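Local coordinates for protein P35 antigen (Borrelia burgdorferi, PDB 4ALY) that is an outer surface lipoprotein of the Lyme disease spirochaete, critical for infection after a tick bite, at residues 81-86 with 183-188; 73-78 with 202-207; 196-201 with 273-278. All coordinates share one frame; numbering follows the deposited sequence.

Contact 1 (81-86 with 183-188)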
loop_
_atom_site.group_PDB
_atom_site.type_symbol
_atom_site.label_atom_id
_atom_site.label_comp_id
_atom_site.label_asym_id
_atom_site.label_seq_id
_atom_site.Cartn_x
_atom_site.Cartn_y
_atom_site.Cartn_z
ATOM N N ASP A 81 5.889 -9.284 -17.151
ATOM C CA ASP A 81 6.346 -10.015 -15.993
ATOM C C ASP A 81 5.985 -9.245 -14.682
ATOM O O ASP A 81 5.294 -9.810 -13.837
ATOM C CB ASP A 81 7.853 -10.343 -16.047
ATOM C CG ASP A 81 8.240 -11.229 -17.239
ATOM O OD1 ASP A 81 7.334 -11.798 -17.938
ATOM O OD2 ASP A 81 9.471 -11.315 -17.501
ATOM N N ARG A 82 6.436 -7.980 -14.544
ATOM C CA ARG A 82 6.066 -7.112 -13.445
ATOM C C ARG A 82 4.541 -7.095 -13.132
ATOM O O ARG A 82 4.168 -7.322 -11.974
ATOM C CB ARG A 82 6.687 -5.713 -13.579
ATOM C CG ARG A 82 8.134 -5.657 -13.070
ATOM C CD ARG A 82 8.879 -4.328 -13.326
ATOM N NE ARG A 82 8.897 -3.455 -12.132
ATOM C CZ ARG A 82 9.996 -3.033 -11.496
ATOM N NH1 ARG A 82 11.192 -3.379 -11.956
ATOM N NH2 ARG A 82 9.898 -2.253 -10.415
ATOM N N SER A 83 3.685 -6.935 -14.146
ATOM C CA SER A 83 2.192 -7.022 -13.988
ATOM C C SER A 83 1.659 -8.415 -13.601
ATOM O O SER A 83 0.684 -8.554 -12.842
ATOM C CB SER A 83 1.440 -6.608 -15.272
ATOM O OG SER A 83 1.723 -5.285 -15.646
ATOM N N GLU A 84 2.282 -9.448 -14.152
ATOM C CA GLU A 84 1.894 -10.809 -13.847
ATOM C C GLU A 84 2.267 -11.054 -12.407
ATOM O O GLU A 84 1.409 -11.462 -11.658
ATOM C CB GLU A 84 2.594 -11.828 -14.759
ATOM C CG GLU A 84 1.837 -13.123 -14.892
ATOM C CD GLU A 84 0.494 -12.939 -15.582
ATOM O OE1 GLU A 84 0.492 -12.416 -16.723
ATOM O OE2 GLU A 84 -0.548 -13.334 -14.990
ATOM N N ASN A 85 3.521 -10.782 -12.030
ATOM C CA ASN A 85 4.005 -10.992 -10.660
ATOM C C ASN A 85 3.120 -10.336 -9.541
ATOM O O ASN A 85 2.819 -10.982 -8.512
ATOM C CB ASN A 85 5.471 -10.629 -10.544
ATOM C CG ASN A 85 6.074 -10.993 -9.204
ATOM O OD1 ASN A 85 5.979 -12.142 -8.738
ATOM N ND2 ASN A 85 6.732 -10.020 -8.571
ATOM N N ILE A 86 2.593 -9.135 -9.805
ATOM C CA ILE A 86 1.776 -8.455 -8.843
ATOM C C ILE A 86 0.422 -9.101 -8.674
ATOM O O ILE A 86 -0.060 -9.250 -7.534
ATOM C CB ILE A 86 1.711 -6.954 -9.150
ATOM C CG1 ILE A 86 3.054 -6.342 -8.738
ATOM C CG2 ILE A 86 0.546 -6.258 -8.451
ATOM C CD1 ILE A 86 3.259 -4.963 -9.323
ATOM N N GLU A 183 -4.232 -2.144 -9.487
ATOM C CA GLU A 183 -5.180 -1.618 -10.456
ATOM C C GLU A 183 -4.437 -1.490 -11.787
ATOM O O GLU A 183 -4.946 -1.900 -12.869
ATOM C CB GLU A 183 -5.610 -0.224 -10.067
ATOM C CG GLU A 183 -6.703 -0.122 -9.038
ATOM C CD GLU A 183 -7.085 1.328 -8.820
ATOM O OE1 GLU A 183 -7.403 2.027 -9.815
ATOM O OE2 GLU A 183 -7.041 1.788 -7.686
ATOM N N ILE A 184 -3.239 -0.923 -11.690
ATOM C CA ILE A 184 -2.366 -0.724 -12.834
ATOM C C ILE A 184 -1.965 -2.073 -13.463
ATOM O O ILE A 184 -1.972 -2.158 -14.657
ATOM C CB ILE A 184 -1.154 0.182 -12.483
ATOM C CG1 ILE A 184 -1.564 1.646 -12.540
ATOM C CG2 ILE A 184 0.087 -0.102 -13.348
ATOM C CD1 ILE A 184 -0.709 2.504 -11.644
ATOM N N SER A 185 -1.662 -3.120 -12.690
ATOM C CA SER A 185 -1.336 -4.395 -13.307
ATOM C C SER A 185 -2.545 -5.024 -14.000
ATOM O O SER A 185 -2.389 -5.668 -15.030
ATOM C CB SER A 185 -0.721 -5.368 -12.315
ATOM O OG SER A 185 0.432 -4.835 -11.730
ATOM N N ALA A 186 -3.739 -4.837 -13.434
ATOM C CA ALA A 186 -4.973 -5.364 -14.014
ATOM C C ALA A 186 -5.314 -4.587 -15.283
ATOM O O ALA A 186 -5.686 -5.200 -16.289
ATOM C CB ALA A 186 -6.140 -5.325 -13.008
ATOM N N LYS A 187 -5.187 -3.254 -15.232
ATOM C CA LYS A 187 -5.303 -2.432 -16.438
ATOM C C LYS A 187 -4.451 -2.937 -17.604
ATOM O O LYS A 187 -4.961 -3.129 -18.695
ATOM C CB LYS A 187 -5.019 -0.953 -16.143
ATOM C CG LYS A 187 -6.270 -0.257 -15.640
ATOM C CD LYS A 187 -6.027 1.157 -15.158
ATOM C CE LYS A 187 -7.426 1.763 -15.023
ATOM N NZ LYS A 187 -7.545 2.918 -14.096
ATOM N N ILE A 188 -3.162 -3.156 -17.354
ATOM C CA ILE A 188 -2.194 -3.517 -18.386
ATOM C C ILE A 188 -2.492 -4.900 -18.949
ATOM O O ILE A 188 -2.558 -5.058 -20.172
ATOM C CB ILE A 188 -0.729 -3.495 -17.846
ATOM C CG1 ILE A 188 -0.275 -2.059 -17.573
ATOM C CG2 ILE A 188 0.235 -4.288 -18.754
ATOM C CD1 ILE A 188 1.140 -1.984 -17.050
#

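Contact 2 (73-78 with 202-207)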
loop_
_atom_site.group_PDB
_atom_site.type_symbol
_atom_site.label_atom_id
_atom_site.label_comp_id
_atom_site.label_asym_id
_atom_site.label_seq_id
_atom_site.Cartn_x
_atom_site.Cartn_y
_atom_site.Cartn_z
ATOM N N ALA A 73 10.661 -5.429 -27.621
ATOM C CA ALA A 73 10.193 -6.777 -27.250
ATOM C C ALA A 73 10.471 -7.107 -25.787
ATOM O O ALA A 73 9.629 -7.688 -25.110
ATOM C CB ALA A 73 10.778 -7.842 -28.158
ATOM N N LYS A 74 11.661 -6.715 -25.330
ATOM C CA LYS A 74 12.083 -6.776 -23.932
ATOM C C LYS A 74 11.192 -5.963 -22.982
ATOM O O LYS A 74 10.740 -6.513 -21.964
ATOM C CB LYS A 74 13.547 -6.334 -23.788
ATOM C CG LYS A 74 14.504 -7.502 -23.716
ATOM C CD LYS A 74 15.649 -7.196 -22.768
ATOM C CE LYS A 74 16.949 -6.968 -23.541
ATOM N NZ LYS A 74 17.227 -8.050 -24.527
ATOM N N LEU A 75 10.933 -4.693 -23.316
ATOM C CA LEU A 75 10.079 -3.830 -22.514
ATOM C C LEU A 75 8.720 -4.443 -22.291
ATOM O O LEU A 75 8.250 -4.411 -21.172
ATOM C CB LEU A 75 9.867 -2.461 -23.136
ATOM C CG LEU A 75 10.663 -1.235 -22.697
ATOM C CD1 LEU A 75 10.259 -0.074 -23.581
ATOM C CD2 LEU A 75 10.424 -0.839 -21.260
ATOM N N ILE A 76 8.084 -4.966 -23.342
ATOM C CA ILE A 76 6.769 -5.618 -23.221
ATOM C C ILE A 76 6.927 -6.718 -22.179
ATOM O O ILE A 76 6.288 -6.694 -21.143
ATOM C CB ILE A 76 6.274 -6.303 -24.532
ATOM C CG1 ILE A 76 6.607 -5.504 -25.820
ATOM C CG2 ILE A 76 4.801 -6.662 -24.450
ATOM C CD1 ILE A 76 5.673 -4.392 -26.230
ATOM N N GLN A 77 7.780 -7.688 -22.493
ATOM C CA GLN A 77 8.114 -8.797 -21.611
ATOM C C GLN A 77 8.338 -8.378 -20.150
ATOM O O GLN A 77 7.749 -8.970 -19.295
ATOM C CB GLN A 77 9.333 -9.576 -22.137
ATOM C CG GLN A 77 9.000 -10.847 -22.901
ATOM C CD GLN A 77 8.577 -11.999 -21.991
ATOM O OE1 GLN A 77 7.464 -12.507 -22.111
ATOM N NE2 GLN A 77 9.463 -12.413 -21.074
ATOM N N LYS A 78 9.169 -7.369 -19.881
ATOM C CA LYS A 78 9.474 -6.951 -18.505
ATOM C C LYS A 78 8.269 -6.332 -17.827
ATOM O O LYS A 78 8.011 -6.609 -16.670
ATOM C CB LYS A 78 10.587 -5.930 -18.470
ATOM C CG LYS A 78 11.985 -6.457 -18.265
ATOM C CD LYS A 78 12.924 -5.270 -18.447
ATOM C CE LYS A 78 14.381 -5.697 -18.564
ATOM N NZ LYS A 78 14.864 -6.219 -17.250
ATOM N N ASN A 202 5.523 5.704 -24.464
ATOM C CA ASN A 202 4.492 5.078 -23.624
ATOM C C ASN A 202 4.917 3.782 -22.888
ATOM O O ASN A 202 4.814 3.697 -21.646
ATOM C CB ASN A 202 3.264 4.789 -24.491
ATOM C CG ASN A 202 2.619 6.067 -25.018
ATOM O OD1 ASN A 202 3.068 7.163 -24.698
ATOM N ND2 ASN A 202 1.532 5.927 -25.793
ATOM N N LEU A 203 5.384 2.775 -23.639
ATOM C CA LEU A 203 6.036 1.590 -23.040
ATOM C C LEU A 203 7.113 1.915 -22.005
ATOM O O LEU A 203 7.257 1.189 -21.029
ATOM C CB LEU A 203 6.583 0.638 -24.091
ATOM C CG LEU A 203 5.584 0.063 -25.094
ATOM C CD1 LEU A 203 6.304 -0.777 -26.133
ATOM C CD2 LEU A 203 4.503 -0.779 -24.434
ATOM N N GLU A 204 7.828 3.020 -22.168
ATOM C CA GLU A 204 8.855 3.403 -21.171
ATOM C C GLU A 204 8.249 3.949 -19.891
ATOM O O GLU A 204 8.736 3.668 -18.797
ATOM C CB GLU A 204 9.849 4.476 -21.727
ATOM C CG GLU A 204 10.939 3.917 -22.618
ATOM C CD GLU A 204 11.849 2.951 -21.890
ATOM O OE1 GLU A 204 11.783 2.873 -20.641
ATOM O OE2 GLU A 204 12.632 2.257 -22.566
ATOM N N THR A 205 7.232 4.792 -20.061
ATOM C CA THR A 205 6.626 5.467 -18.958
ATOM C C THR A 205 5.919 4.424 -18.092
ATOM O O THR A 205 6.109 4.365 -16.854
ATOM C CB THR A 205 5.658 6.555 -19.443
ATOM O OG1 THR A 205 6.429 7.684 -19.840
ATOM C CG2 THR A 205 4.701 7.006 -18.297
ATOM N N LEU A 206 5.174 3.542 -18.738
ATOM C CA LEU A 206 4.447 2.572 -17.942
ATOM C C LEU A 206 5.420 1.639 -17.221
ATOM O O LEU A 206 5.256 1.317 -16.032
ATOM C CB LEU A 206 3.242 1.957 -18.708
ATOM C CG LEU A 206 3.161 0.627 -19.413
ATOM C CD1 LEU A 206 2.389 0.727 -20.728
ATOM C CD2 LEU A 206 4.562 0.127 -19.636
ATOM N N TYR A 207 6.534 1.371 -17.875
ATOM C CA TYR A 207 7.600 0.648 -17.217
ATOM C C TYR A 207 8.288 1.473 -16.110
ATOM O O TYR A 207 8.601 0.945 -15.024
ATOM C CB TYR A 207 8.593 0.139 -18.231
ATOM C CG TYR A 207 9.770 -0.469 -17.544
ATOM C CD1 TYR A 207 9.741 -1.803 -17.050
ATOM C CD2 TYR A 207 10.887 0.297 -17.306
ATOM C CE1 TYR A 207 10.849 -2.333 -16.386
ATOM C CE2 TYR A 207 11.964 -0.215 -16.651
ATOM C CZ TYR A 207 11.949 -1.504 -16.200
ATOM O OH TYR A 207 13.083 -1.888 -15.555
#

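Contact 3 (196-201 with 273-278)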
loop_
_atom_site.group_PDB
_atom_site.type_symbol
_atom_site.label_atom_id
_atom_site.label_comp_id
_atom_site.label_asym_id
_atom_site.label_seq_id
_atom_site.Cartn_x
_atom_site.Cartn_y
_atom_site.Cartn_z
ATOM N N GLN A 196 2.188 -4.273 -28.086
ATOM C CA GLN A 196 3.090 -4.024 -29.222
ATOM C C GLN A 196 2.563 -2.918 -30.157
ATOM O O GLN A 196 3.323 -2.375 -30.936
ATOM C CB GLN A 196 3.409 -5.277 -30.021
ATOM C CG GLN A 196 2.178 -5.930 -30.626
ATOM C CD GLN A 196 1.829 -7.184 -29.881
ATOM O OE1 GLN A 196 1.784 -7.188 -28.638
ATOM N NE2 GLN A 196 1.613 -8.275 -30.622
ATOM N N GLN A 197 1.287 -2.558 -30.036
ATOM C CA GLN A 197 0.735 -1.445 -30.799
ATOM C C GLN A 197 1.165 -0.102 -30.270
ATOM O O GLN A 197 0.780 0.935 -30.840
ATOM C CB GLN A 197 -0.777 -1.461 -30.792
ATOM C CG GLN A 197 -1.407 -2.453 -31.746
ATOM C CD GLN A 197 -2.923 -2.284 -31.764
ATOM O OE1 GLN A 197 -3.660 -3.265 -31.814
ATOM N NE2 GLN A 197 -3.392 -1.026 -31.675
ATOM N N LEU A 198 1.936 -0.107 -29.178
ATOM C CA LEU A 198 2.269 1.135 -28.498
ATOM C C LEU A 198 3.622 1.706 -28.860
ATOM O O LEU A 198 4.618 1.018 -29.043
ATOM C CB LEU A 198 2.108 1.031 -26.975
ATOM C CG LEU A 198 0.723 0.958 -26.329
ATOM C CD1 LEU A 198 0.933 0.706 -24.848
ATOM C CD2 LEU A 198 -0.129 2.207 -26.520
ATOM N N ASN A 199 3.588 3.007 -29.017
ATOM C CA ASN A 199 4.721 3.888 -29.070
ATOM C C ASN A 199 5.766 3.430 -28.012
ATOM O O ASN A 199 5.362 2.956 -26.941
ATOM C CB ASN A 199 4.053 5.235 -28.738
ATOM C CG ASN A 199 5.013 6.305 -28.359
ATOM O OD1 ASN A 199 5.825 6.734 -29.166
ATOM N ND2 ASN A 199 4.898 6.784 -27.131
ATOM N N LYS A 200 7.077 3.523 -28.271
ATOM C CA LYS A 200 7.993 3.188 -27.197
ATOM C C LYS A 200 8.171 4.252 -26.063
ATOM O O LYS A 200 8.506 3.880 -24.935
ATOM C CB LYS A 200 9.328 2.516 -27.640
ATOM C CG LYS A 200 10.556 3.387 -27.423
ATOM C CD LYS A 200 11.812 2.716 -26.928
ATOM C CE LYS A 200 12.895 3.817 -26.886
ATOM N NZ LYS A 200 14.105 3.557 -26.049
ATOM N N PRO A 201 7.967 5.552 -26.329
ATOM C CA PRO A 201 7.811 6.455 -25.149
ATOM C C PRO A 201 6.744 6.046 -24.042
ATOM O O PRO A 201 7.058 6.075 -22.837
ATOM C CB PRO A 201 7.459 7.806 -25.809
ATOM C CG PRO A 201 8.224 7.763 -27.108
ATOM C CD PRO A 201 8.317 6.316 -27.545
ATOM N N ASN A 273 -4.622 6.638 -19.652
ATOM C CA ASN A 273 -4.408 7.529 -20.810
ATOM C C ASN A 273 -3.560 6.769 -21.828
ATOM O O ASN A 273 -3.985 6.567 -22.958
ATOM C CB ASN A 273 -3.646 8.827 -20.455
ATOM C CG ASN A 273 -4.407 9.778 -19.519
ATOM O OD1 ASN A 273 -5.627 9.751 -19.379
ATOM N ND2 ASN A 273 -3.649 10.659 -18.885
ATOM N N ILE A 274 -2.389 6.293 -21.414
ATOM C CA ILE A 274 -1.588 5.444 -22.298
ATOM C C ILE A 274 -2.359 4.249 -22.870
ATOM O O ILE A 274 -2.084 3.841 -23.982
ATOM C CB ILE A 274 -0.300 4.945 -21.637
ATOM C CG1 ILE A 274 0.647 6.111 -21.355
ATOM C CG2 ILE A 274 0.377 3.898 -22.525
ATOM C CD1 ILE A 274 1.675 5.812 -20.272
ATOM N N LEU A 275 -3.337 3.713 -22.131
ATOM C CA LEU A 275 -4.057 2.478 -22.556
ATOM C C LEU A 275 -5.417 2.702 -23.288
ATOM O O LEU A 275 -5.912 1.820 -23.998
ATOM C CB LEU A 275 -4.199 1.483 -21.366
ATOM C CG LEU A 275 -2.917 0.984 -20.648
ATOM C CD1 LEU A 275 -3.246 0.016 -19.522
ATOM C CD2 LEU A 275 -1.884 0.377 -21.603
ATOM N N ALA A 276 -6.022 3.876 -23.096
ATOM C CA ALA A 276 -7.227 4.271 -23.850
ATOM C C ALA A 276 -7.139 3.893 -25.355
ATOM O O ALA A 276 -8.037 3.205 -25.853
ATOM C CB ALA A 276 -7.525 5.763 -23.658
ATOM N N PRO A 277 -6.034 4.267 -26.063
ATOM C CA PRO A 277 -6.061 3.961 -27.503
ATOM C C PRO A 277 -6.050 2.462 -27.896
ATOM O O PRO A 277 -6.271 2.169 -29.063
ATOM C CB PRO A 277 -4.811 4.699 -28.046
ATOM C CG PRO A 277 -4.472 5.712 -26.993
ATOM C CD PRO A 277 -4.786 4.979 -25.719
ATOM N N ILE A 278 -5.826 1.535 -26.957
ATOM C CA ILE A 278 -5.819 0.081 -27.284
ATOM C C ILE A 278 -6.956 -0.710 -26.583
ATOM O O ILE A 278 -6.956 -1.950 -26.566
ATOM C CB ILE A 278 -4.418 -0.589 -27.076
ATOM C CG1 ILE A 278 -3.897 -0.386 -25.637
ATOM C CG2 ILE A 278 -3.410 -0.085 -28.109
ATOM C CD1 ILE A 278 -2.512 -0.951 -25.362
#

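Contact 1 (81-86 with 183-188)
Ser83 of helix 70-95 meets Ser185 of helix 163-189 at a close helix-helix crossing in this all-helical lipoprotein. The short axes of 81-86 and 183-188 approach to 8.7 Å, with a signed crossing angle of -121°, and the two serines, small enough to let the backbones come together, lie with CA 4.5 Å from CA. Ser185 CB rests on the backbone of Ser83, 3.5 Å from Ser83 O, while the two CB atoms face each other at 3.9 Å. Each hydroxyl is turned back on its own helix: OG stands beside the backbone N (chi1 -60° in Ser83, -58° in Ser185), where Ser83 OG bonds to Ile79 O and Ser185 OG to Met181 O. With these bonds made inside the helix, the hydroxyls can face hydrocarbon. Ser83 OG sits 3.6 Å from both CG2 and CD1 of Ile188. In a like manner Ser185 OG touches Ile86, at CB (3.6 Å), CG2 and CD1, so each serine pairs with an isoleucine of the other helix. Phe210 of helix 200-233 packs against Ser83, Ser185 and Ile188, adding a third helix, while Ile184 and Lys187 of 183-188 touch helix 254-275.

Contact 2 (73-78 with 202-207)
Leu75 of helix 70-95 reaches across to Leu203, Glu204 and Tyr207 of helix 200-233, and most of the contact hangs on its two methyls. Its CB points at the other helix, and Leu75 CG comes 4.0 Å from Glu204 OE2. From this fork Leu75 CD1 runs to Leu203 CB at 3.8 Å and nearer still to Glu204 OE2, at 3.5 Å. The other branch, Leu75 CD2, lies against Tyr207 CB at 3.7 Å and against the backbone oxygen of Leu203; it also approaches Tyr207 CG, meeting the ring obliquely. Leu75 crosses the side chains of Glu204 and Tyr207 at about a right angle. Glu204 starts out pointing away from helix 70-95, but a bend at chi2 (-63°) turns its CD back, and the carboxylate comes back against the Leu75 branch, OE2 by CD1 and CG, OE1 by CD2, while OE2 keeps a long, weak ion pair with Lys200. Beside Leu75, Ile76 CD1 extends to Leu203 CD1 at 3.7 Å, although the CB bond of Ile76 leads away. One turn after Leu75, the aliphatic part of Lys78 lies obliquely by the tyrosine ring, Lys78 CD 4.1 Å from Tyr207 CE1. Val72 and Ile79 continue the apolar seam along helix 70-95, touching Leu203 and Tyr207 respectively, and Leu195, in the loop before helix 200-233, touches Ile76. The short axes stand 10.1 Å apart with their N-to-C directions at 32°: side-by-side packing of two roughly parallel helices through aliphatic side chains, with polar chains at the edge, as in a helical bundle.

Contact 3 (196-201 with 273-278)
Leu198 and Ile278 carry most of this contact, with Gln197 adding an outer edge. Leu198 sends both methyls toward the C-terminal end of the chain. Its CD1 settles among three apolar groups: CD1 of Ile278 at 3.9 Å, CG2 of Ile274 at 4.0 Å and, more loosely, CD2 of Leu275 at 4.3 Å. The second methyl of Leu198, CD2, lies 3.6 Å from the backbone oxygen of Ile274. The leucine crosses both isoleucines at about a right angle. Leu198 belongs to the loop between helix 163-189 and helix 200-233, and Asn199, the next residue, is the N-cap of the latter; across from Leu198, the chain after helix 254-275 passes into a 3-10 segment, 276-277, and Ile278 N bonds to Leu275 O. The joint therefore sets an interhelical loop against the C-terminal tail of the helical fold. Ile278 CG1 stands between the backbone N and the carbonyl carbon (chi1 56°). Its CD1 meets Leu198, while CG2 of Ile278 faces Gln197, 4.0 Å from its CB and 3.7 Å from NE2; the two side chains slide past each other in opposite directions. Val191 and Leu195 also touch Ile278, whose backbone oxygen accepts a hydrogen bond from Lys194 NZ.

The three contacts lie on the same side of the chain's centre, at the end of the elongated helical body where both modelled termini are found. Contact 1 and contact 2 share helix 70-95 and have centres about 12 Å apart; contact 2 and contact 3 share helix 200-233, about 10 Å apart; the centres of contacts 1 and 3 are about 15 Å apart. Along the chain contact 1 is nested inside the loop closed by contact 2, contact 3 follows contact 1 in series, and contacts 2 and 3 interleave. Neighbouring contacts touch directly: Ile188 meets Leu206, Lys187 and Ile188 meet Leu275, and Asn202 meets Ile274. Together they tie helices 70-95, 163-189, 200-233 and 254-275 into one continuous packed end.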